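PDB 4AZI: beta-n-acetylhexosaminidase, which catalyses, as a family 20 glycoside hydrolase module, the exo-type removal of beta-linked N-acetylhexosamine residues from the non-reducing ends of glycans. Local coordinates for residues A8-I13 and P320-M325; R29-A34 and E102-K107; S40-L45 and K107-I112. The protein carries 2 engineered substitutions. All coordinates share one frame; numbering follows the deposited sequence.

Contact 1 (A8-I13 and P320-M325); sequences AKNKVI and PTVGSM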
loop_
_atom_site.group_PDB
_atom_site.type_symbol
_atom_site.label_atom_id
_atom_site.label_comp_id
_atom_site.label_asym_id
_atom_site.label_seq_id
_atom_site.Cartn_x
_atom_site.Cartn_y
_atom_site.Cartn_z
ATOM N N ALA A 8 -10.097 2.510 16.031
ATOM C CA ALA A 8 -8.660 2.753 16.003
ATOM C C ALA A 8 -7.919 1.826 15.027
ATOM O O ALA A 8 -6.763 2.074 14.697
ATOM C CB ALA A 8 -8.062 2.661 17.401
ATOM N N LYS A 9 -8.580 0.766 14.566
ATOM C CA LYS A 9 -7.974 -0.097 13.550
ATOM C C LYS A 9 -7.818 0.644 12.221
ATOM O O LYS A 9 -8.611 1.548 11.906
ATOM C CB LYS A 9 -8.787 -1.375 13.360
ATOM C CG LYS A 9 -8.578 -2.384 14.477
ATOM C CD LYS A 9 -8.879 -3.798 14.024
ATOM C CE LYS A 9 -8.273 -4.800 14.993
ATOM N NZ LYS A 9 -8.382 -6.191 14.492
ATOM N N ASN A 10 -6.793 0.272 11.455
ATOM C CA ASN A 10 -6.591 0.824 10.116
ATOM C C ASN A 10 -7.630 0.299 9.129
ATOM O O ASN A 10 -7.890 -0.900 9.095
ATOM C CB ASN A 10 -5.185 0.489 9.598
ATOM C CG ASN A 10 -4.099 1.238 10.332
ATOM O OD1 ASN A 10 -3.523 0.730 11.295
ATOM N ND2 ASN A 10 -3.798 2.455 9.871
ATOM N N LYS A 11 -8.231 1.199 8.349
ATOM C CA LYS A 11 -9.089 0.821 7.216
ATOM C C LYS A 11 -8.476 1.405 5.954
ATOM O O LYS A 11 -8.445 2.629 5.758
ATOM C CB LYS A 11 -10.528 1.322 7.384
ATOM C CG LYS A 11 -11.385 0.523 8.365
ATOM C CD LYS A 11 -11.117 0.861 9.826
ATOM C CE LYS A 11 -11.166 2.361 10.071
ATOM N NZ LYS A 11 -11.184 2.669 11.529
ATOM N N VAL A 12 -7.973 0.524 5.102
ATOM C CA VAL A 12 -7.083 0.953 4.032
ATOM C C VAL A 12 -7.624 0.568 2.653
ATOM O O VAL A 12 -8.132 -0.537 2.460
ATOM C CB VAL A 12 -5.654 0.392 4.237
ATOM C CG1 VAL A 12 -4.667 1.039 3.273
ATOM C CG2 VAL A 12 -5.184 0.630 5.667
ATOM N N ILE A 13 -7.538 1.513 1.719
ATOM C CA ILE A 13 -7.748 1.251 0.299
ATOM C C ILE A 13 -6.386 1.313 -0.401
ATOM O O ILE A 13 -5.649 2.295 -0.267
ATOM C CB ILE A 13 -8.814 2.214 -0.336
ATOM C CG1 ILE A 13 -8.990 1.964 -1.841
ATOM C CG2 ILE A 13 -8.510 3.681 -0.040
ATOM C CD1 ILE A 13 -9.490 0.570 -2.185
ATOM N N PRO A 320 -4.207 -11.152 16.150
ATOM C CA PRO A 320 -4.139 -9.689 16.172
ATOM C C PRO A 320 -3.797 -9.076 14.821
ATOM O O PRO A 320 -2.796 -9.425 14.190
ATOM C CB PRO A 320 -3.037 -9.404 17.201
ATOM C CG PRO A 320 -3.127 -10.563 18.137
ATOM C CD PRO A 320 -3.424 -11.745 17.256
ATOM N N THR A 321 -4.669 -8.188 14.374
ATOM C CA THR A 321 -4.431 -7.408 13.175
ATOM C C THR A 321 -4.470 -5.959 13.621
ATOM O O THR A 321 -5.074 -5.655 14.653
ATOM C CB THR A 321 -5.498 -7.677 12.101
ATOM O OG1 THR A 321 -6.780 -7.203 12.548
ATOM C CG2 THR A 321 -5.588 -9.156 11.822
ATOM N N VAL A 322 -3.783 -5.085 12.896
ATOM C CA VAL A 322 -3.868 -3.641 13.176
ATOM C C VAL A 322 -5.008 -3.010 12.362
ATOM O O VAL A 322 -5.343 -1.836 12.542
ATOM C CB VAL A 322 -2.532 -2.902 12.909
ATOM C CG1 VAL A 322 -1.406 -3.484 13.755
ATOM C CG2 VAL A 322 -2.176 -2.919 11.421
ATOM N N GLY A 323 -5.599 -3.810 11.474
ATOM C CA GLY A 323 -6.658 -3.359 10.578
ATOM C C GLY A 323 -6.668 -4.144 9.278
ATOM O O GLY A 323 -6.051 -5.199 9.185
ATOM N N SER A 324 -7.344 -3.605 8.266
ATOM C CA SER A 324 -7.557 -4.314 7.018
ATOM C C SER A 324 -7.414 -3.412 5.804
ATOM O O SER A 324 -7.660 -2.200 5.876
ATOM C CB SER A 324 -8.944 -4.970 7.008
ATOM O OG SER A 324 -8.992 -6.071 7.891
ATOM N N MET A 325 -7.024 -4.024 4.690
ATOM C CA MET A 325 -6.787 -3.310 3.448
ATOM C C MET A 325 -7.482 -3.996 2.266
ATOM O O MET A 325 -7.325 -5.193 2.058
ATOM C CB MET A 325 -5.280 -3.209 3.201
ATOM C CG MET A 325 -4.888 -2.514 1.905
ATOM S SD MET A 325 -3.243 -1.776 2.006
ATOM C CE MET A 325 -2.195 -3.221 1.910
HETATM O O HOH W 1 -4.477 0.258 14.303
#

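Contact 2 (R29-A34 and E102-K107); sequences RIVDKA and EYAKSK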
loop_
_atom_site.group_PDB
_atom_site.type_symbol
_atom_site.label_atom_id
_atom_site.label_comp_id
_atom_site.label_asym_id
_atom_site.label_seq_id
_atom_site.Cartn_x
_atom_site.Cartn_y
_atom_site.Cartn_z
ATOM N N ARG A 29 -9.634 12.335 -5.440
ATOM C CA ARG A 29 -10.998 11.788 -5.426
ATOM C C ARG A 29 -11.133 10.484 -4.630
ATOM O O ARG A 29 -12.131 10.270 -3.934
ATOM C CB ARG A 29 -11.504 11.563 -6.847
ATOM C CG ARG A 29 -11.883 12.835 -7.578
ATOM C CD ARG A 29 -13.142 12.602 -8.383
ATOM N NE ARG A 29 -14.328 12.605 -7.517
ATOM C CZ ARG A 29 -15.549 12.224 -7.888
ATOM N NH1 ARG A 29 -15.778 11.793 -9.122
ATOM N NH2 ARG A 29 -16.549 12.274 -7.017
ATOM N N ILE A 30 -10.136 9.610 -4.760
ATOM C CA ILE A 30 -10.041 8.399 -3.935
ATOM C C ILE A 30 -9.949 8.752 -2.440
ATOM O O ILE A 30 -10.656 8.163 -1.619
ATOM C CB ILE A 30 -8.848 7.510 -4.377
ATOM C CG1 ILE A 30 -9.148 6.865 -5.739
ATOM C CG2 ILE A 30 -8.508 6.460 -3.314
ATOM C CD1 ILE A 30 -7.935 6.306 -6.456
ATOM N N VAL A 31 -9.083 9.714 -2.105
ATOM C CA VAL A 31 -8.953 10.255 -0.739
ATOM C C VAL A 31 -10.311 10.745 -0.207
ATOM O O VAL A 31 -10.710 10.398 0.909
ATOM C CB VAL A 31 -7.914 11.412 -0.689
ATOM C CG1 VAL A 31 -8.074 12.254 0.571
ATOM C CG2 VAL A 31 -6.496 10.868 -0.786
ATOM N N ASP A 32 -11.001 11.536 -1.034
ATOM C CA ASP A 32 -12.356 12.040 -0.765
ATOM C C ASP A 32 -13.344 10.930 -0.452
ATOM O O ASP A 32 -14.071 10.996 0.540
ATOM C CB ASP A 32 -12.895 12.803 -1.985
ATOM C CG ASP A 32 -12.234 14.146 -2.183
ATOM O OD1 ASP A 32 -11.501 14.596 -1.280
ATOM O OD2 ASP A 32 -12.471 14.757 -3.248
ATOM N N LYS A 33 -13.381 9.925 -1.328
ATOM C CA LYS A 33 -14.268 8.786 -1.159
ATOM C C LYS A 33 -13.907 7.976 0.073
ATOM O O LYS A 33 -14.795 7.492 0.761
ATOM C CB LYS A 33 -14.260 7.887 -2.400
ATOM C CG LYS A 33 -15.435 6.926 -2.469
ATOM C CD LYS A 33 -16.753 7.678 -2.595
ATOM C CE LYS A 33 -17.941 6.735 -2.585
ATOM N NZ LYS A 33 -19.232 7.488 -2.641
ATOM N N ALA A 34 -12.612 7.832 0.346
ATOM C CA ALA A 34 -12.159 7.139 1.559
ATOM C C ALA A 34 -12.577 7.897 2.817
ATOM O O ALA A 34 -13.038 7.299 3.785
ATOM C CB ALA A 34 -10.655 6.931 1.532
ATOM N N GLU A 102 -0.590 16.226 2.108
ATOM C CA GLU A 102 -1.210 17.341 2.830
ATOM C C GLU A 102 -2.731 17.268 2.746
ATOM O O GLU A 102 -3.420 17.417 3.760
ATOM C CB GLU A 102 -0.770 18.698 2.263
ATOM C CG GLU A 102 0.706 18.840 1.956
ATOM C CD GLU A 102 1.394 19.925 2.758
ATOM O OE1 GLU A 102 1.177 19.996 3.988
ATOM O OE2 GLU A 102 2.166 20.704 2.149
ATOM N N TYR A 103 -3.242 17.059 1.527
ATOM C CA TYR A 103 -4.691 17.016 1.261
ATOM C C TYR A 103 -5.369 15.901 2.044
ATOM O O TYR A 103 -6.415 16.114 2.673
ATOM C CB TYR A 103 -4.952 16.831 -0.238
ATOM C CG TYR A 103 -6.412 16.819 -0.640
ATOM C CD1 TYR A 103 -7.112 18.010 -0.829
ATOM C CD2 TYR A 103 -7.092 15.613 -0.853
ATOM C CE1 TYR A 103 -8.450 18.005 -1.206
ATOM C CE2 TYR A 103 -8.431 15.598 -1.226
ATOM C CZ TYR A 103 -9.105 16.799 -1.404
ATOM O OH TYR A 103 -10.433 16.807 -1.777
ATOM N N ALA A 104 -4.763 14.714 1.998
ATOM C CA ALA A 104 -5.232 13.572 2.770
ATOM C C ALA A 104 -5.202 13.886 4.269
ATOM O O ALA A 104 -6.151 13.559 4.992
ATOM C CB ALA A 104 -4.411 12.332 2.453
ATOM N N LYS A 105 -4.133 14.547 4.718
ATOM C CA LYS A 105 -3.960 14.864 6.145
ATOM C C LYS A 105 -5.108 15.743 6.651
ATOM O O LYS A 105 -5.623 15.510 7.742
ATOM C CB LYS A 105 -2.595 15.514 6.413
ATOM C CG LYS A 105 -2.189 15.571 7.889
ATOM C CD LYS A 105 -0.886 16.331 8.079
ATOM C CE LYS A 105 -0.764 16.811 9.514
ATOM N NZ LYS A 105 0.427 17.669 9.735
ATOM N N SER A 106 -5.536 16.709 5.828
ATOM C CA SER A 106 -6.638 17.620 6.170
ATOM C C SER A 106 -7.972 16.889 6.367
ATOM O O SER A 106 -8.895 17.404 7.001
ATOM C CB SER A 106 -6.788 18.724 5.109
ATOM O OG SER A 106 -7.371 18.226 3.917
ATOM N N LYS A 107 -8.060 15.683 5.818
ATOM C CA LYS A 107 -9.236 14.848 5.985
ATOM C C LYS A 107 -8.968 13.637 6.890
ATOM O O LYS A 107 -9.716 12.656 6.853
ATOM C CB LYS A 107 -9.756 14.412 4.617
ATOM C CG LYS A 107 -10.400 15.549 3.834
ATOM C CD LYS A 107 -10.555 15.191 2.370
ATOM C CE LYS A 107 -11.030 16.390 1.560
ATOM N NZ LYS A 107 -12.409 16.784 1.954
#

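Contact 3 (S40-L45 and K107-I112); sequences SDVHLL and KDIGLI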
loop_
_atom_site.group_PDB
_atom_site.type_symbol
_atom_site.label_atom_id
_atom_site.label_comp_id
_atom_site.label_asym_id
_atom_site.label_seq_id
_atom_site.Cartn_x
_atom_site.Cartn_y
_atom_site.Cartn_z
ATOM N N SER A 40 -9.211 5.041 6.951
ATOM C CA SER A 40 -8.193 5.813 7.646
ATOM C C SER A 40 -6.959 6.111 6.788
ATOM O O SER A 40 -6.209 7.041 7.089
ATOM C CB SER A 40 -7.772 5.111 8.950
ATOM O OG SER A 40 -7.254 3.823 8.674
ATOM N N ASP A 41 -6.745 5.321 5.737
ATOM C CA ASP A 41 -5.509 5.403 4.948
ATOM C C ASP A 41 -5.714 5.094 3.470
ATOM O O ASP A 41 -6.593 4.310 3.114
ATOM C CB ASP A 41 -4.467 4.413 5.492
ATOM C CG ASP A 41 -4.092 4.686 6.942
ATOM O OD1 ASP A 41 -3.172 5.498 7.190
ATOM O OD2 ASP A 41 -4.720 4.081 7.836
ATOM N N VAL A 42 -4.868 5.692 2.628
ATOM C CA VAL A 42 -4.712 5.277 1.234
ATOM C C VAL A 42 -3.329 4.640 1.077
ATOM O O VAL A 42 -2.309 5.271 1.369
ATOM C CB VAL A 42 -4.888 6.462 0.245
ATOM C CG1 VAL A 42 -4.510 6.056 -1.171
ATOM C CG2 VAL A 42 -6.318 6.973 0.263
ATOM N N HIS A 43 -3.308 3.379 0.643
ATOM C CA HIS A 43 -2.067 2.673 0.368
ATOM C C HIS A 43 -1.748 2.866 -1.077
ATOM O O HIS A 43 -2.522 2.463 -1.953
ATOM C CB HIS A 43 -2.206 1.195 0.705
ATOM C CG HIS A 43 -0.978 0.371 0.396
ATOM N ND1 HIS A 43 -0.811 -0.268 -0.779
ATOM C CD2 HIS A 43 0.155 0.088 1.162
ATOM C CE1 HIS A 43 0.364 -0.927 -0.767
ATOM N NE2 HIS A 43 0.954 -0.710 0.418
ATOM N N LEU A 44 -0.610 3.501 -1.343
ATOM C CA LEU A 44 -0.257 3.864 -2.709
ATOM C C LEU A 44 1.052 3.229 -3.187
ATOM O O LEU A 44 2.156 3.609 -2.766
ATOM C CB LEU A 44 -0.248 5.391 -2.878
ATOM C CG LEU A 44 -0.198 5.977 -4.301
ATOM C CD1 LEU A 44 -1.485 5.734 -5.085
ATOM C CD2 LEU A 44 0.122 7.470 -4.259
ATOM N N LEU A 45 0.914 2.242 -4.070
ATOM C CA LEU A 45 2.067 1.656 -4.735
ATOM C C LEU A 45 2.544 2.649 -5.780
ATOM O O LEU A 45 1.766 3.102 -6.635
ATOM C CB LEU A 45 1.729 0.295 -5.358
ATOM C CG LEU A 45 1.279 -0.776 -4.363
ATOM C CD1 LEU A 45 -0.202 -1.094 -4.541
ATOM C CD2 LEU A 45 2.115 -2.038 -4.496
ATOM N N LYS A 107 -8.060 15.683 5.818
ATOM C CA LYS A 107 -9.236 14.848 5.985
ATOM C C LYS A 107 -8.968 13.637 6.890
ATOM O O LYS A 107 -9.716 12.656 6.853
ATOM C CB LYS A 107 -9.756 14.412 4.617
ATOM C CG LYS A 107 -10.400 15.549 3.834
ATOM C CD LYS A 107 -10.555 15.191 2.370
ATOM C CE LYS A 107 -11.030 16.390 1.560
ATOM N NZ LYS A 107 -12.409 16.784 1.954
ATOM N N ASP A 108 -7.911 13.730 7.708
ATOM C CA ASP A 108 -7.493 12.668 8.642
ATOM C C ASP A 108 -7.306 11.310 7.935
ATOM O O ASP A 108 -7.638 10.259 8.474
ATOM C CB ASP A 108 -8.473 12.550 9.833
ATOM C CG ASP A 108 -8.493 13.799 10.725
ATOM O OD1 ASP A 108 -7.441 14.453 10.900
ATOM O OD2 ASP A 108 -9.572 14.118 11.269
ATOM N N ILE A 109 -6.786 11.360 6.713
ATOM C CA ILE A 109 -6.443 10.174 5.934
ATOM C C ILE A 109 -4.916 10.118 5.859
ATOM O O ILE A 109 -4.277 11.083 5.446
ATOM C CB ILE A 109 -7.048 10.235 4.501
ATOM C CG1 ILE A 109 -8.590 10.220 4.521
ATOM C CG2 ILE A 109 -6.515 9.115 3.615
ATOM C CD1 ILE A 109 -9.234 9.019 5.195
ATOM N N GLY A 110 -4.330 9.005 6.281
ATOM C CA GLY A 110 -2.907 8.802 6.087
ATOM C C GLY A 110 -2.593 8.321 4.681
ATOM O O GLY A 110 -3.453 7.767 3.998
ATOM N N LEU A 111 -1.368 8.555 4.231
ATOM C CA LEU A 111 -0.874 7.896 3.029
ATOM C C LEU A 111 0.166 6.835 3.405
ATOM O O LEU A 111 1.045 7.074 4.234
ATOM C CB LEU A 111 -0.275 8.897 2.033
ATOM C CG LEU A 111 0.134 8.247 0.703
ATOM C CD1 LEU A 111 -0.986 8.335 -0.326
ATOM C CD2 LEU A 111 1.413 8.856 0.158
ATOM N N ILE A 112 0.046 5.658 2.801
ATOM C CA ILE A 112 1.071 4.640 2.919
ATOM C C ILE A 112 1.684 4.342 1.554
ATOM O O ILE A 112 1.073 3.650 0.737
ATOM C CB ILE A 112 0.546 3.324 3.540
ATOM C CG1 ILE A 112 -0.263 3.574 4.818
ATOM C CG2 ILE A 112 1.708 2.370 3.804
ATOM C CD1 ILE A 112 -1.003 2.343 5.326
HETATM O O HOH W 2 -6.072 8.617 9.802
#

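Contact 1 (A8-I13 and P320-M325)
Residues 10-13 and 323-325 run side by side as parallel strands, with short-segment axes 4.7 Å apart at closest approach and 5° between their directions. Asn10 pairs with Gly323, Lys11 with Ser324 and Val12 with Met325. Three backbone hydrogen bonds alternate between the chains: Asn10 N donates to Val322 O (2.8 Å) along a lone pair and nearly straight at 166°, Ser324 N donates to Asn10 O, and Val12 N donates to Ser324 O almost along the C=O axis. Gly323, at a phi of 151°, presents no side chain, and its CA comes within 3.1 Å of Asn10 O. These strands are the first and last of the eight-stranded parallel barrel of a family 20 hydrolase, so their pairing closes the TIM barrel. Before the strands, the extended end of Lys9 crosses Thr321 obliquely; its NZ bonds to Thr321 OG1 at 2.7 Å and reaches Thr321 O only weakly, while Asn307 OD1 gives it a further partner. Lys11 points to the face it shares with Ser324, opposite to Asn10 and Val12, and its NZ is gripped by Lys9 O at 2.8 Å and by Tyr356 O. Asn10 and Val322 point the same way, side by side, and the amide ND2 of Asn10 bonds to Asp41 OD2. Along the face shared with Asn10, Val12 CG1, anti to its backbone N, touches Met325 SD at 3.4 Å, a tight apolar contact. The Met325 side chain lies about 8 Å from the bound inhibitor.

Contact 2 (R29-A34 and E102-K107)
Two neighbouring helices on the outside of the TIM barrel meet here: helix 24-37, which follows the first strand, and helix 94-106, which leads into the third. Their short segments run almost parallel, 14° apart, but the axes stay 10.0 Å from each other, so the contact is made mainly by side chains, with Val31 CG1 also resting on the CA of Ala104. Tyr103 sends its ring across the gap, CG being anti to the backbone N (chi1 -178°). Its OH donates to Asp32 OD1 at 2.5 Å, a short bond received on the syn lone pair of the carboxylate. Asp32 OD1 lies at the ring edge, near its plane, whereas the carboxylate as a whole is turned 52° from the ring. Farther back along the ring from the hydroxyl, Val31 CG1 approaches CD2 of Tyr103 obliquely at 3.8 Å. Ala104 comes next, at the level where the backbones are nearest: its CA is 6.1 Å from the CA of Val31. The Ala104 methyl touches both branches of Val31, giving an apolar patch on the barrel side of the tyrosine, where Ala104 also packs on Ile109. Ser106 turns its hydroxyl back along its own helix and donates from OG to Tyr103 O at 2.6 Å. Lys107 runs alongside Asp32 OD1 with its CD and CE. A bend at chi4 carries NZ to Asn362 OD1; no salt bridge with Asp32 results, since NZ stays 4.0 Å from Asp32 OD1, while Lys107 CE lies closer to that oxygen, at 3.4 Å.

Contact 3 (S40-L45 and K107-I112)
The second and third strands of the (beta/alpha)8 barrel pair here, at the end of the barrel where the chain enters both strands. Residues 41-45 and 110-112 are parallel, their axes 4.6 Å apart and crossing at -21°, consistent with the twist of a closed barrel. Asp41 faces Gly110, Val42 faces Leu111 and His43 faces Ile112. Four backbone hydrogen bonds alternate across the pair: Gly110 N to Ser40 O, Val42 N to Gly110 O, Ile112 N to Val42 O, the straightest at 174°, and Leu44 N to Ile112 O, the shortest at 2.7 Å, with its donor above the carbonyl plane. Ahead of the strand, the positive phi of Asp108 marks a Schellman motif that ends helix 94-106, its Ile109 N returning to Ala104 O. A water sits 2.6 Å from Asp108 O and near Ser40 O, where the two chains come together.

Side chains divide between two faces. Outward, toward helices 24-37 and 94-106, Val42 CG2 meets Ile109 CG2 at 4.0 Å, and Leu111 CD1 nestles against Leu44 CB at the same distance. Inward, Ile112 crosses His43 at about a right angle, its CG2 lying 3.8 Å from CD2, while its CD1 reaches Asp41 CB. At the strand start, Ser40 OG donates at 2.7 Å from above the carboxylate plane to Asp41 OD2, also bonded by Asn10, and accepts from Lys11 N. The His43 imidazole, about 8 Å from the bound inhibitor, has both nitrogens engaged: ND1 with Ser14 OG and NE2 with Asn178 ND2. Because an amide nitrogen would donate to NE2, this pattern is consistent with a neutral histidine protonated on ND1, its orientation fixed from two sides inside the barrel.

How the contacts relate
All three contacts lie in one TIM barrel. Contacts 1 and 3 share its sheet, their centres about 11 Å apart: strands 10-16 and 41-45 are neighbours, joined by Ile13 O and His43 N at 2.7 Å, so the order 321-329, 10-16, 41-45, 110-117 runs unbroken through both. Contact 2 lies about 8 Å from contact 3 and about 17 Å from contact 1, centre to centre, in the helical layer outside that sheet; Val31 packs on Val42, and Ile30 and Ala34 on Ile13. Along the chain, contacts 2 and 3 alternate their segments, share Lys107 and are nested within the 307-residue span closed by contact 1, which therefore joins the ends of the barrel sequence.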